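Local coordinates for fatty acid amide hydrolase (Candida albicans, PDB 6KVR), which probably hydrolyses monocarboxylic acid amides to the carboxylate and ammonium, as a member of the amidase signature family, at residues Ala345-Asp350 with Asp461-Pro466; Arg361-Val366 with Val541-Ser546; Asp381-Lys386 with Arg448-Asp453; Ser465-Asn470 with Ser482-Trp487; Leu495-Gly500 with Ala561-Leu566. All coordinates share one frame; numbering follows the deposited sequence.

Interaction 1: residues Ala345-Asp350 with Asp461-Pro466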
# COMPACT_ATOMS: atom_id res chain seq x y z
N ALA A 345 14.37 -19.87 10.09
CA ALA A 345 13.27 -20.68 10.60
C ALA A 345 12.78 -21.63 9.51
O ALA A 345 12.66 -21.25 8.34
CB ALA A 345 12.13 -19.79 11.09
N ILE A 346 12.54 -22.88 9.89
CA ILE A 346 12.23 -23.95 8.94
C ILE A 346 10.78 -24.36 9.12
O ILE A 346 10.35 -24.64 10.24
CB ILE A 346 13.16 -25.16 9.11
CG1 ILE A 346 14.61 -24.71 9.23
CG2 ILE A 346 12.99 -26.15 7.94
CD1 ILE A 346 15.15 -24.04 7.97
N ILE A 347 10.03 -24.41 8.02
CA ILE A 347 8.70 -24.98 8.01
C ILE A 347 8.82 -26.36 7.38
O ILE A 347 9.04 -26.47 6.16
CB ILE A 347 7.69 -24.09 7.27
CG1 ILE A 347 7.44 -22.80 8.07
CG2 ILE A 347 6.36 -24.82 7.03
CD1 ILE A 347 6.49 -21.81 7.38
N ARG A 348 8.71 -27.41 8.19
CA ARG A 348 8.70 -28.78 7.66
C ARG A 348 7.32 -29.23 7.21
O ARG A 348 7.22 -30.17 6.41
CB ARG A 348 9.20 -29.78 8.71
CG ARG A 348 10.46 -29.36 9.43
CD ARG A 348 11.64 -30.00 8.78
NE ARG A 348 12.88 -29.76 9.50
CZ ARG A 348 14.01 -30.41 9.24
NH1 ARG A 348 14.05 -31.36 8.32
NH2 ARG A 348 15.11 -30.09 9.91
N ASP A 349 6.27 -28.58 7.71
CA ASP A 349 4.88 -28.97 7.50
C ASP A 349 4.04 -27.77 7.91
O ASP A 349 4.14 -27.30 9.05
CB ASP A 349 4.54 -30.22 8.32
CG ASP A 349 3.12 -30.75 8.08
OD1 ASP A 349 2.12 -30.03 8.29
OD2 ASP A 349 3.01 -31.93 7.67
N ASP A 350 3.24 -27.23 6.99
CA ASP A 350 2.48 -26.03 7.31
C ASP A 350 1.27 -26.30 8.20
O ASP A 350 0.50 -25.37 8.46
CB ASP A 350 2.04 -25.31 6.02
CG ASP A 350 0.94 -26.05 5.27
OD1 ASP A 350 0.75 -27.27 5.48
OD2 ASP A 350 0.26 -25.38 4.46
N ASP A 461 16.10 -14.07 10.33
CA ASP A 461 16.32 -13.42 9.04
C ASP A 461 15.37 -13.94 7.95
O ASP A 461 14.84 -13.14 7.18
CB ASP A 461 17.76 -13.62 8.57
CG ASP A 461 18.78 -12.99 9.51
OD1 ASP A 461 18.85 -11.75 9.57
OD2 ASP A 461 19.53 -13.74 10.18
N PHE A 462 15.18 -15.25 7.84
CA PHE A 462 14.40 -15.82 6.74
C PHE A 462 13.63 -17.05 7.19
O PHE A 462 13.97 -17.70 8.18
CB PHE A 462 15.27 -16.20 5.54
CG PHE A 462 16.16 -15.08 5.08
CD1 PHE A 462 15.64 -14.04 4.32
CD2 PHE A 462 17.50 -15.05 5.43
CE1 PHE A 462 16.45 -12.99 3.90
CE2 PHE A 462 18.31 -14.00 5.02
CZ PHE A 462 17.79 -12.97 4.25
N ILE A 463 12.58 -17.37 6.43
CA ILE A 463 11.79 -18.58 6.64
C ILE A 463 11.97 -19.46 5.42
O ILE A 463 11.82 -19.00 4.27
CB ILE A 463 10.32 -18.25 6.92
CG1 ILE A 463 10.22 -17.30 8.12
CG2 ILE A 463 9.50 -19.51 7.22
CD1 ILE A 463 8.83 -16.84 8.45
N LEU A 464 12.36 -20.71 5.65
CA LEU A 464 12.58 -21.70 4.60
C LEU A 464 11.44 -22.70 4.67
O LEU A 464 11.09 -23.16 5.76
CB LEU A 464 13.92 -22.40 4.76
CG LEU A 464 14.30 -23.51 3.77
CD1 LEU A 464 14.39 -22.96 2.36
CD2 LEU A 464 15.63 -24.17 4.16
N SER A 465 10.85 -23.02 3.52
CA SER A 465 9.63 -23.81 3.53
C SER A 465 9.46 -24.47 2.16
O SER A 465 10.07 -24.03 1.18
CB SER A 465 8.41 -22.93 3.87
OG SER A 465 8.13 -22.08 2.77
N PRO A 466 8.61 -25.51 2.06
CA PRO A 466 8.29 -26.08 0.75
C PRO A 466 7.55 -25.07 -0.11
O PRO A 466 7.02 -24.07 0.37
CB PRO A 466 7.38 -27.27 1.10
CG PRO A 466 7.58 -27.52 2.59
CD PRO A 466 7.86 -26.16 3.15

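Interaction 2: residues Arg361-Val366 with Val541-Ser546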
# COMPACT_ATOMS: atom_id res chain seq x y z
N ARG A 361 12.75 -34.93 1.80
CA ARG A 361 14.18 -35.24 1.71
C ARG A 361 14.99 -34.00 1.34
O ARG A 361 15.99 -33.69 2.00
CB ARG A 361 14.43 -36.36 0.70
CG ARG A 361 15.90 -36.68 0.49
CD ARG A 361 16.14 -37.96 -0.33
NE ARG A 361 15.57 -37.88 -1.66
CZ ARG A 361 16.19 -37.38 -2.72
NH1 ARG A 361 17.42 -36.91 -2.65
NH2 ARG A 361 15.55 -37.34 -3.89
N ALA A 362 14.56 -33.28 0.30
CA ALA A 362 15.32 -32.11 -0.14
C ALA A 362 15.36 -31.03 0.94
O ALA A 362 16.41 -30.41 1.18
CB ALA A 362 14.74 -31.56 -1.44
N LEU A 363 14.23 -30.77 1.60
CA LEU A 363 14.23 -29.83 2.71
C LEU A 363 15.22 -30.27 3.79
O LEU A 363 16.06 -29.47 4.24
CB LEU A 363 12.81 -29.72 3.28
CG LEU A 363 12.62 -28.67 4.38
CD1 LEU A 363 13.26 -27.34 3.97
CD2 LEU A 363 11.13 -28.51 4.67
N ASN A 364 15.17 -31.54 4.18
CA ASN A 364 16.08 -32.04 5.21
C ASN A 364 17.54 -31.92 4.79
O ASN A 364 18.40 -31.57 5.61
CB ASN A 364 15.74 -33.49 5.55
CG ASN A 364 16.51 -33.99 6.74
OD1 ASN A 364 16.35 -33.49 7.84
ND2 ASN A 364 17.38 -34.96 6.51
N THR A 365 17.84 -32.20 3.52
CA THR A 365 19.23 -32.08 3.06
C THR A 365 19.70 -30.63 3.11
O THR A 365 20.85 -30.36 3.47
CB THR A 365 19.37 -32.66 1.65
OG1 THR A 365 19.07 -34.07 1.66
CG2 THR A 365 20.79 -32.50 1.13
N VAL A 366 18.81 -29.68 2.77
CA VAL A 366 19.23 -28.28 2.73
C VAL A 366 19.45 -27.76 4.15
O VAL A 366 20.42 -27.04 4.42
CB VAL A 366 18.21 -27.44 1.93
CG1 VAL A 366 18.42 -25.94 2.16
CG2 VAL A 366 18.32 -27.77 0.45
N VAL A 541 13.28 -30.29 -7.27
CA VAL A 541 12.72 -29.78 -6.02
C VAL A 541 13.19 -28.35 -5.83
O VAL A 541 14.40 -28.10 -5.72
CB VAL A 541 13.12 -30.62 -4.80
CG1 VAL A 541 12.55 -29.95 -3.57
CG2 VAL A 541 12.60 -32.03 -4.91
N GLY A 542 12.25 -27.41 -5.79
CA GLY A 542 12.56 -26.03 -5.45
C GLY A 542 11.89 -25.66 -4.15
O GLY A 542 10.78 -26.12 -3.87
N LEU A 543 12.56 -24.83 -3.36
CA LEU A 543 12.07 -24.44 -2.04
C LEU A 543 11.93 -22.92 -1.96
O LEU A 543 12.46 -22.19 -2.81
CB LEU A 543 13.03 -24.94 -0.94
CG LEU A 543 13.26 -26.44 -0.74
CD1 LEU A 543 14.36 -26.66 0.29
CD2 LEU A 543 11.98 -27.18 -0.33
N GLN A 544 11.24 -22.44 -0.93
CA GLN A 544 10.97 -21.02 -0.76
C GLN A 544 11.78 -20.42 0.38
O GLN A 544 11.87 -21.00 1.47
CB GLN A 544 9.49 -20.76 -0.49
CG GLN A 544 8.62 -21.11 -1.66
CD GLN A 544 7.19 -20.67 -1.40
OE1 GLN A 544 6.70 -19.75 -2.05
NE2 GLN A 544 6.54 -21.30 -0.43
N LEU A 545 12.33 -19.24 0.14
CA LEU A 545 12.98 -18.40 1.14
C LEU A 545 12.23 -17.07 1.24
O LEU A 545 12.24 -16.27 0.30
CB LEU A 545 14.45 -18.20 0.78
CG LEU A 545 15.39 -17.68 1.88
CD1 LEU A 545 15.81 -18.77 2.85
CD2 LEU A 545 16.60 -17.07 1.20
N SER A 546 11.58 -16.84 2.38
CA SER A 546 10.79 -15.63 2.61
C SER A 546 11.48 -14.70 3.61
O SER A 546 11.97 -15.15 4.65
CB SER A 546 9.40 -15.98 3.14
OG SER A 546 8.81 -16.97 2.34

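Interaction 3: residues Asp381-Lys386 with Arg448-Asp453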
# COMPACT_ATOMS: atom_id res chain seq x y z
N ASP A 381 6.87 -24.10 13.88
CA ASP A 381 5.52 -24.61 13.67
C ASP A 381 4.62 -23.41 13.37
O ASP A 381 4.16 -22.74 14.31
CB ASP A 381 5.04 -25.37 14.91
CG ASP A 381 3.76 -26.14 14.67
OD1 ASP A 381 3.08 -25.92 13.64
OD2 ASP A 381 3.42 -26.99 15.53
N PRO A 382 4.34 -23.10 12.11
CA PRO A 382 3.79 -21.77 11.76
C PRO A 382 2.36 -21.63 12.22
O PRO A 382 1.52 -22.52 11.98
CB PRO A 382 3.90 -21.74 10.23
CG PRO A 382 3.82 -23.18 9.83
CD PRO A 382 4.55 -23.94 10.92
N PRO A 383 2.03 -20.53 12.89
CA PRO A 383 0.70 -20.41 13.52
C PRO A 383 -0.37 -19.91 12.57
O PRO A 383 -0.11 -19.19 11.60
CB PRO A 383 0.94 -19.39 14.64
CG PRO A 383 2.08 -18.54 14.12
CD PRO A 383 2.93 -19.42 13.24
N ASN A 384 -1.60 -20.32 12.86
CA ASN A 384 -2.79 -19.80 12.19
C ASN A 384 -2.79 -20.03 10.68
O ASN A 384 -3.43 -19.28 9.95
CB ASN A 384 -2.98 -18.31 12.47
CG ASN A 384 -3.66 -18.06 13.78
OD1 ASN A 384 -4.61 -18.75 14.13
ND2 ASN A 384 -3.17 -17.08 14.53
N THR A 385 -2.07 -21.05 10.19
CA THR A 385 -2.06 -21.33 8.76
C THR A 385 -3.46 -21.69 8.24
O THR A 385 -3.79 -21.38 7.10
CB THR A 385 -1.06 -22.44 8.40
OG1 THR A 385 -1.31 -23.59 9.21
CG2 THR A 385 0.39 -21.96 8.62
N LYS A 386 -4.29 -22.33 9.07
CA LYS A 386 -5.65 -22.61 8.65
C LYS A 386 -6.46 -21.33 8.47
O LYS A 386 -7.17 -21.17 7.48
CB LYS A 386 -6.33 -23.54 9.66
CG LYS A 386 -7.77 -23.88 9.30
CD LYS A 386 -8.31 -24.99 10.19
CE LYS A 386 -9.81 -25.16 10.02
NZ LYS A 386 -10.35 -26.26 10.88
N ARG A 448 -0.27 -10.66 9.51
CA ARG A 448 0.98 -10.00 9.14
C ARG A 448 1.77 -9.57 10.37
O ARG A 448 3.00 -9.73 10.41
CB ARG A 448 0.69 -8.80 8.25
CG ARG A 448 0.38 -9.19 6.82
CD ARG A 448 0.01 -7.97 5.98
NE ARG A 448 -0.42 -8.39 4.64
CZ ARG A 448 -0.63 -7.56 3.63
NH1 ARG A 448 -0.54 -6.24 3.79
NH2 ARG A 448 -0.94 -8.06 2.43
N ASP A 449 1.09 -9.02 11.38
CA ASP A 449 1.79 -8.61 12.59
C ASP A 449 2.30 -9.83 13.35
O ASP A 449 3.43 -9.83 13.84
CB ASP A 449 0.88 -7.75 13.47
CG ASP A 449 0.78 -6.31 12.97
OD1 ASP A 449 1.78 -5.79 12.45
OD2 ASP A 449 -0.31 -5.70 13.10
N GLN A 450 1.47 -10.88 13.44
CA GLN A 450 1.90 -12.07 14.17
C GLN A 450 3.21 -12.60 13.61
O GLN A 450 4.13 -12.93 14.37
CB GLN A 450 0.80 -13.14 14.13
CG GLN A 450 1.14 -14.38 14.94
CD GLN A 450 -0.01 -15.39 15.02
OE1 GLN A 450 -0.94 -15.38 14.22
NE2 GLN A 450 0.06 -16.26 16.02
N TYR A 451 3.34 -12.64 12.28
CA TYR A 451 4.52 -13.21 11.65
C TYR A 451 5.69 -12.24 11.66
O TYR A 451 6.84 -12.65 11.79
CB TYR A 451 4.20 -13.63 10.20
CG TYR A 451 3.63 -15.01 10.09
CD1 TYR A 451 2.35 -15.29 10.52
CD2 TYR A 451 4.39 -16.05 9.57
CE1 TYR A 451 1.83 -16.56 10.45
CE2 TYR A 451 3.89 -17.33 9.48
CZ TYR A 451 2.60 -17.58 9.92
OH TYR A 451 2.08 -18.85 9.83
N ASN A 452 5.41 -10.95 11.47
CA ASN A 452 6.49 -9.97 11.53
C ASN A 452 7.05 -9.91 12.95
O ASN A 452 8.27 -9.87 13.13
CB ASN A 452 5.97 -8.61 11.05
CG ASN A 452 7.03 -7.51 11.10
OD1 ASN A 452 8.08 -7.59 10.47
ND2 ASN A 452 6.72 -6.45 11.84
N ASP A 453 6.18 -9.97 13.96
CA ASP A 453 6.63 -9.98 15.34
C ASP A 453 7.47 -11.21 15.65
O ASP A 453 8.37 -11.16 16.49
CB ASP A 453 5.45 -9.95 16.30
CG ASP A 453 4.75 -8.60 16.34
OD1 ASP A 453 5.32 -7.60 15.84
OD2 ASP A 453 3.63 -8.54 16.88

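Interaction 4: residues Ser465-Asn470 with Ser482-Trp487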
# COMPACT_ATOMS: atom_id res chain seq x y z
N SER A 465 10.85 -23.02 3.52
CA SER A 465 9.63 -23.81 3.53
C SER A 465 9.46 -24.47 2.16
O SER A 465 10.07 -24.03 1.18
CB SER A 465 8.41 -22.93 3.87
OG SER A 465 8.13 -22.08 2.77
N PRO A 466 8.61 -25.51 2.06
CA PRO A 466 8.29 -26.08 0.75
C PRO A 466 7.55 -25.07 -0.11
O PRO A 466 7.02 -24.07 0.37
CB PRO A 466 7.38 -27.27 1.10
CG PRO A 466 7.58 -27.52 2.59
CD PRO A 466 7.86 -26.16 3.15
N THR A 467 7.53 -25.34 -1.42
CA THR A 467 6.75 -24.54 -2.36
C THR A 467 5.38 -25.13 -2.62
O THR A 467 4.47 -24.40 -3.03
CB THR A 467 7.48 -24.40 -3.70
OG1 THR A 467 8.83 -24.00 -3.45
CG2 THR A 467 6.82 -23.30 -4.55
N TYR A 468 5.22 -26.42 -2.35
CA TYR A 468 4.06 -27.22 -2.72
C TYR A 468 4.25 -28.54 -1.97
O TYR A 468 5.36 -28.86 -1.55
CB TYR A 468 3.99 -27.38 -4.25
CG TYR A 468 2.92 -28.33 -4.78
CD1 TYR A 468 1.60 -28.18 -4.41
CD2 TYR A 468 3.24 -29.38 -5.65
CE1 TYR A 468 0.63 -29.04 -4.86
CE2 TYR A 468 2.26 -30.26 -6.12
CZ TYR A 468 0.95 -30.07 -5.72
OH TYR A 468 -0.07 -30.90 -6.14
N ASN A 469 3.17 -29.29 -1.76
CA ASN A 469 3.29 -30.54 -1.01
C ASN A 469 3.82 -31.69 -1.86
O ASN A 469 3.68 -32.86 -1.50
CB ASN A 469 1.94 -30.94 -0.41
CG ASN A 469 0.82 -30.86 -1.44
OD1 ASN A 469 0.07 -29.89 -1.48
ND2 ASN A 469 0.74 -31.86 -2.31
N ASN A 470 4.40 -31.37 -3.01
CA ASN A 470 4.93 -32.37 -3.92
C ASN A 470 5.86 -31.64 -4.88
O ASN A 470 5.96 -30.41 -4.86
CB ASN A 470 3.79 -33.12 -4.64
CG ASN A 470 4.26 -34.35 -5.39
OD1 ASN A 470 5.32 -34.91 -5.10
ND2 ASN A 470 3.49 -34.76 -6.39
N SER A 482 -1.65 -24.00 -0.27
CA SER A 482 -1.36 -23.43 1.05
C SER A 482 0.11 -23.01 1.19
O SER A 482 0.40 -22.02 1.87
CB SER A 482 -1.74 -24.43 2.15
OG SER A 482 -0.98 -25.62 2.04
N TYR A 483 1.04 -23.73 0.55
CA TYR A 483 2.45 -23.46 0.75
C TYR A 483 2.90 -22.16 0.08
O TYR A 483 3.84 -21.51 0.57
CB TYR A 483 3.29 -24.66 0.28
CG TYR A 483 3.33 -25.75 1.34
CD1 TYR A 483 4.19 -25.65 2.43
CD2 TYR A 483 2.45 -26.82 1.30
CE1 TYR A 483 4.20 -26.62 3.42
CE2 TYR A 483 2.45 -27.79 2.28
CZ TYR A 483 3.32 -27.70 3.33
OH TYR A 483 3.31 -28.67 4.30
N THR A 484 2.24 -21.74 -1.00
CA THR A 484 2.54 -20.45 -1.61
C THR A 484 1.57 -19.35 -1.19
O THR A 484 1.99 -18.20 -0.99
CB THR A 484 2.52 -20.52 -3.14
OG1 THR A 484 1.36 -21.26 -3.57
CG2 THR A 484 3.81 -21.16 -3.70
N SER A 485 0.28 -19.69 -1.03
CA SER A 485 -0.69 -18.64 -0.78
C SER A 485 -0.48 -17.98 0.57
O SER A 485 -0.92 -16.84 0.76
CB SER A 485 -2.12 -19.19 -0.90
OG SER A 485 -2.41 -20.11 0.14
N LEU A 486 0.18 -18.66 1.51
CA LEU A 486 0.49 -18.04 2.80
C LEU A 486 1.28 -16.75 2.63
O LEU A 486 0.99 -15.73 3.28
CB LEU A 486 1.27 -19.02 3.68
CG LEU A 486 1.81 -18.46 5.00
CD1 LEU A 486 0.65 -18.05 5.92
CD2 LEU A 486 2.80 -19.44 5.69
N TRP A 487 2.30 -16.76 1.77
CA TRP A 487 3.10 -15.57 1.58
C TRP A 487 2.41 -14.51 0.72
O TRP A 487 2.88 -13.36 0.68
CB TRP A 487 4.47 -15.96 1.00
CG TRP A 487 5.03 -17.10 1.81
CD1 TRP A 487 5.18 -18.39 1.40
CD2 TRP A 487 5.42 -17.06 3.20
NE1 TRP A 487 5.68 -19.15 2.44
CE2 TRP A 487 5.83 -18.36 3.55
CE3 TRP A 487 5.49 -16.06 4.17
CZ2 TRP A 487 6.29 -18.69 4.83
CZ3 TRP A 487 5.95 -16.38 5.45
CH2 TRP A 487 6.34 -17.69 5.77
O HOH W 1 5.15 -22.09 2.84
O HOH W 2 1.77 -24.24 -3.84

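Interaction 5: residues Leu495-Gly500 with Ala561-Leu566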
# COMPACT_ATOMS: atom_id res chain seq x y z
N LEU A 495 11.62 -15.88 -2.33
CA LEU A 495 12.41 -16.44 -3.42
C LEU A 495 12.11 -17.93 -3.53
O LEU A 495 12.20 -18.67 -2.54
CB LEU A 495 13.90 -16.22 -3.18
CG LEU A 495 14.92 -16.98 -4.02
CD1 LEU A 495 14.91 -16.49 -5.45
CD2 LEU A 495 16.33 -16.83 -3.43
N SER A 496 11.74 -18.37 -4.73
CA SER A 496 11.68 -19.79 -5.05
C SER A 496 12.99 -20.17 -5.75
O SER A 496 13.32 -19.58 -6.78
CB SER A 496 10.47 -20.10 -5.93
OG SER A 496 10.38 -21.49 -6.22
N PHE A 497 13.74 -21.11 -5.17
CA PHE A 497 15.08 -21.44 -5.65
C PHE A 497 15.27 -22.95 -5.78
O PHE A 497 14.82 -23.71 -4.91
CB PHE A 497 16.17 -20.83 -4.73
CG PHE A 497 16.31 -21.52 -3.39
CD1 PHE A 497 15.54 -21.12 -2.30
CD2 PHE A 497 17.23 -22.55 -3.21
CE1 PHE A 497 15.68 -21.75 -1.06
CE2 PHE A 497 17.37 -23.18 -1.99
CZ PHE A 497 16.60 -22.78 -0.91
N GLN A 498 15.95 -23.37 -6.85
CA GLN A 498 16.30 -24.79 -7.01
C GLN A 498 17.32 -25.23 -5.96
O GLN A 498 18.28 -24.52 -5.66
CB GLN A 498 16.86 -25.05 -8.40
CG GLN A 498 15.82 -25.03 -9.50
CD GLN A 498 14.64 -25.93 -9.18
OE1 GLN A 498 14.81 -27.09 -8.78
NE2 GLN A 498 13.43 -25.41 -9.37
N THR A 499 17.11 -26.42 -5.41
CA THR A 499 18.03 -26.99 -4.44
C THR A 499 19.16 -27.80 -5.08
O THR A 499 20.14 -28.10 -4.40
CB THR A 499 17.28 -27.90 -3.46
OG1 THR A 499 16.74 -29.02 -4.17
CG2 THR A 499 16.16 -27.15 -2.80
N GLY A 500 19.05 -28.14 -6.37
CA GLY A 500 19.96 -29.08 -7.00
C GLY A 500 19.60 -30.53 -6.76
O GLY A 500 20.33 -31.42 -7.22
N ALA A 561 23.94 -16.64 -1.52
CA ALA A 561 24.80 -17.44 -0.65
C ALA A 561 24.36 -18.90 -0.61
O ALA A 561 25.20 -19.81 -0.65
CB ALA A 561 24.80 -16.85 0.76
N ILE A 562 23.04 -19.14 -0.52
CA ILE A 562 22.54 -20.50 -0.32
C ILE A 562 22.73 -21.34 -1.57
O ILE A 562 23.11 -22.52 -1.50
CB ILE A 562 21.06 -20.46 0.12
CG1 ILE A 562 20.92 -19.90 1.53
CG2 ILE A 562 20.44 -21.85 0.04
CD1 ILE A 562 19.51 -19.96 2.09
N VAL A 563 22.46 -20.76 -2.74
CA VAL A 563 22.64 -21.48 -4.00
C VAL A 563 24.11 -21.80 -4.22
O VAL A 563 24.46 -22.84 -4.81
CB VAL A 563 22.05 -20.65 -5.15
CG1 VAL A 563 22.59 -21.10 -6.49
CG2 VAL A 563 20.51 -20.72 -5.14
N ASP A 564 25.01 -20.94 -3.74
CA ASP A 564 26.43 -21.22 -3.85
C ASP A 564 26.85 -22.29 -2.85
O ASP A 564 27.59 -23.22 -3.19
CB ASP A 564 27.24 -19.94 -3.67
CG ASP A 564 27.17 -19.03 -4.90
OD1 ASP A 564 26.51 -19.43 -5.89
OD2 ASP A 564 27.75 -17.92 -4.86
N LEU A 565 26.35 -22.21 -1.61
CA LEU A 565 26.57 -23.28 -0.65
C LEU A 565 26.14 -24.64 -1.21
O LEU A 565 26.81 -25.65 -0.97
CB LEU A 565 25.82 -22.99 0.64
CG LEU A 565 25.78 -24.19 1.59
CD1 LEU A 565 27.12 -24.35 2.35
CD2 LEU A 565 24.59 -24.12 2.54
N LEU A 566 25.04 -24.67 -1.96
CA LEU A 566 24.49 -25.93 -2.46
C LEU A 566 25.08 -26.37 -3.78
O LEU A 566 24.74 -27.45 -4.26
CB LEU A 566 22.97 -25.82 -2.61
CG LEU A 566 22.15 -25.73 -1.32
CD1 LEU A 566 20.69 -25.37 -1.60
CD2 LEU A 566 22.25 -27.03 -0.55
O HOH W 3 22.62 -29.64 -3.90

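Interaction 1: residues Ala345-Asp350 with Asp461-Pro466
Residues Ala345-Ile346 and Ile463-Leu464 pair as parallel strands, with CA atoms 4.7 Å apart for Ala345 and Ile463 and 4.9 Å for Ile346 and Leu464. Three backbone bonds hold the register. Ala345 N gives a somewhat bent bond to Phe462 O (2.9 Å, 155° at the hydrogen). Leu464 N then donates to Ala345 O at 2.8 Å, and Ile347 N to Leu464 O at 2.8 Å, the last at 173°; all three run nearly along the carbonyl axes. The ladder belongs to the large mixed sheet of the amidase signature fold, and a long, mainly helical excursion connects the two strands. Ile346 and Leu464 share one face, lying side by side beneath helix 357-372. The second torsion of Ile346 (chi2 -65°) folds CD1 back, so that it rests 3.8 Å from Leu464 CB. Ala345 and Ile463 occupy the other face, where Trp487 of helix 482-490 packs on Ile463. Beyond the paired residues Ile347 crosses Ile463 obliquely, its CD1 3.8 Å from Ile463 CG2. The chains stay close as far as Pro466, whose pyrrolidine ring, with no N-H on its nitrogen, sets CD 3.2 Å from Ile347 O.

Interaction 2: residues Arg361-Val366 with Val541-Ser546
Leu543 is the bump of this contact, and one turn of helix 357-372 provides the hollow. Its CG stands anti to the carbonyl carbon (chi1 -62°) and its chi2 of 174° carries CD1 straight outward, away from the strand. That single methyl meets three helix residues. It lies 3.9 Å from Leu363 CD1, with the two leucine side chains crossing at about a right angle, and 4.0 Å from Leu363 CA, so it reaches the helix backbone itself. Val366 meets it tip to tip, CG2 4.1 Å from Leu543 CD1, while Ala362 O lies at 4.4 Å from the same methyl. Ala362, Leu363 and Val366 thus outline a shallow depression on the helix surface. The second fit is flatter: Ala362 CB presses on the branched head of Val541, 3.5 Å from CG1, which is tighter than usual van der Waals contact, and 3.8 Å from CB. The segment axes come within 9.2 Å at a crossing angle of -60°. No hydrogen bond spans the interface, so complementary shape carries it. The helix is laid over three adjacent strands of the central sheet: besides strand 540-546, Leu363 and Val366 touch Leu464 of strand 462-466, and Val366 also packs on Thr499 of strand 494-499.

Interaction 3: residues Asp381-Lys386 with Arg448-Asp453
Tyr451 bridges from helix 434-457 to the turn that leads into helix 385-397, spanning the distance between backbones whose nearest CA atoms, of Pro383 and Tyr451, are 8.4 Å apart. The side chain leads across from CB through CG, and contact begins further along the ring. CE1 comes within 3.5 Å of Pro383 O, which lies at the ring edge near its plane. CZ is next, 3.8 Å from Pro383 CD, the proline and the tyrosine meeting tip to tip. At the end OH donates to Pro383 O at 2.8 Å, arriving in the carbonyl plane on a lone pair (C=O...donor angle 136°). The hydroxyl is also wrapped in carbon: Pro382 CB lies 3.4 Å from Tyr451 OH, and Thr385 CG2 adds a methyl, while Thr385 OG1 itself turns to Asp350 O.

One residue earlier on the helix, Gln450 extends its chain alongside. Its OE1 accepts a bond from Asn384 ND2 at 2.8 Å, fairly straight with 160° at the hydrogen, although the two amide planes stand 63° apart. Gln450 NE2 meanwhile lies 3.5 Å from Pro383 CB, so the amide slides past the proline ring. Further round the same helix, Asp449 forms a salt bridge to Lys280 of the second subunit, so this helix also takes part in the subunit contact. Across the turn-helix contact itself both bonds join uncharged groups; with the phenol acting as donor, the attachment probably depends little on pH.

Interaction 4: residues Ser465-Asn470 with Ser482-Trp487
The Tyr483 ring stands between two parts of the chain that leaves strand 462-466. On its CD1/CE1 flank Pro466 crosses it obliquely, with CG 3.6 Å from Tyr483 CE1; on the other flank Tyr483 CD2 lies 4.0 Å from Asn469 N. Tyr483 CG stands anti to the carbonyl carbon, and the ring hydroxyl bonds Val353 O and Asp350 N. Thr467 and Thr484 cross obliquely: Thr484 CG2 lies 3.4 Å from Thr467 O, with Thr467 CG2 next. Leu486 CD2 lies over one face of the Trp487 ring, offset toward the rim. Two waters replace direct hydrogen bonds. The first donates to Tyr483 O at 2.7 Å, accepts from Trp487 NE1 at 3.0 Å and also bonds Ser465 OG at 3.0 Å, so three groups fix it. The second donates to Thr467 O at 2.8 Å and to Thr484 OG1 at 3.0 Å. Thr484 OG1 also bonds Gly255 O, next to Gly256 and the presumed acyl-ester nucleophile Ser257, placing this junction beside the probable substrate site. Helix 482-490 is flanked by strand 540-546, where Gln544 NE2 binds both Pro466 O and Tyr483 O, and by helix 385-397, against which Ser485 and Leu486 pack.

Interaction 5: residues Leu495-Gly500 with Ala561-Leu566
Thr499 OG1 is held by two bonds, one given to Val541 O on the adjoining strand and one received from Ile501 N just past the corner at Gly500. Thr499 belongs to strand 494-499 in the central sheet of the amidase signature fold, and helix 552-565 packs over that strand almost parallel to it: the segment axes diverge by 11° and approach to 9.1 Å. A single water ties the two ends together, donating to Thr499 O at 3.0 Å and to Leu566 O at 3.1 Å. Most of the remaining contact is apolar and centres on Phe497. Its CG takes the crowded position between the backbone N and the carbonyl carbon (chi1 72°), and the ring meets three helix residues. Ile562, crossing the phenylalanine at about a right angle, brings CG2 to 3.9 Å from Phe497 CE2. Val563, one residue on, places CG2 at 4.2 Å from Phe497 CD2. Ile303 of helix 303-317 packs on Val563, and Val366 of helix 357-372 on Leu566, so further helices adjoin the contact. The leucine completes the fit: Leu566 CD1 sits at the ring edge near its plane, 4.0 Å from Phe497 CE2 and 3.9 Å from Thr499 O.

Following the chain from the N terminus, interactions 1, 2 and 3 open in turn at residues 345, 361 and 381. Interaction 3 closes first, at helix 434-457, nested inside the loop that interaction 1 then closes on strand 462-466. That strand's end opens interaction 4, which shares Ser465 and Pro466 with interaction 1 and closes quickly on helix 482-490. Interaction 5 opens on strand 494-499 before interaction 2 closes on strand 540-546; interaction 2 therefore crosses both 1 and 5 and encloses 3 and 4. Interaction 5 closes last, on helix 552-565. Strands 343-346, 462-466, 540-546 and 494-499 are successive neighbours in one sheet, joined here to its surrounding helices.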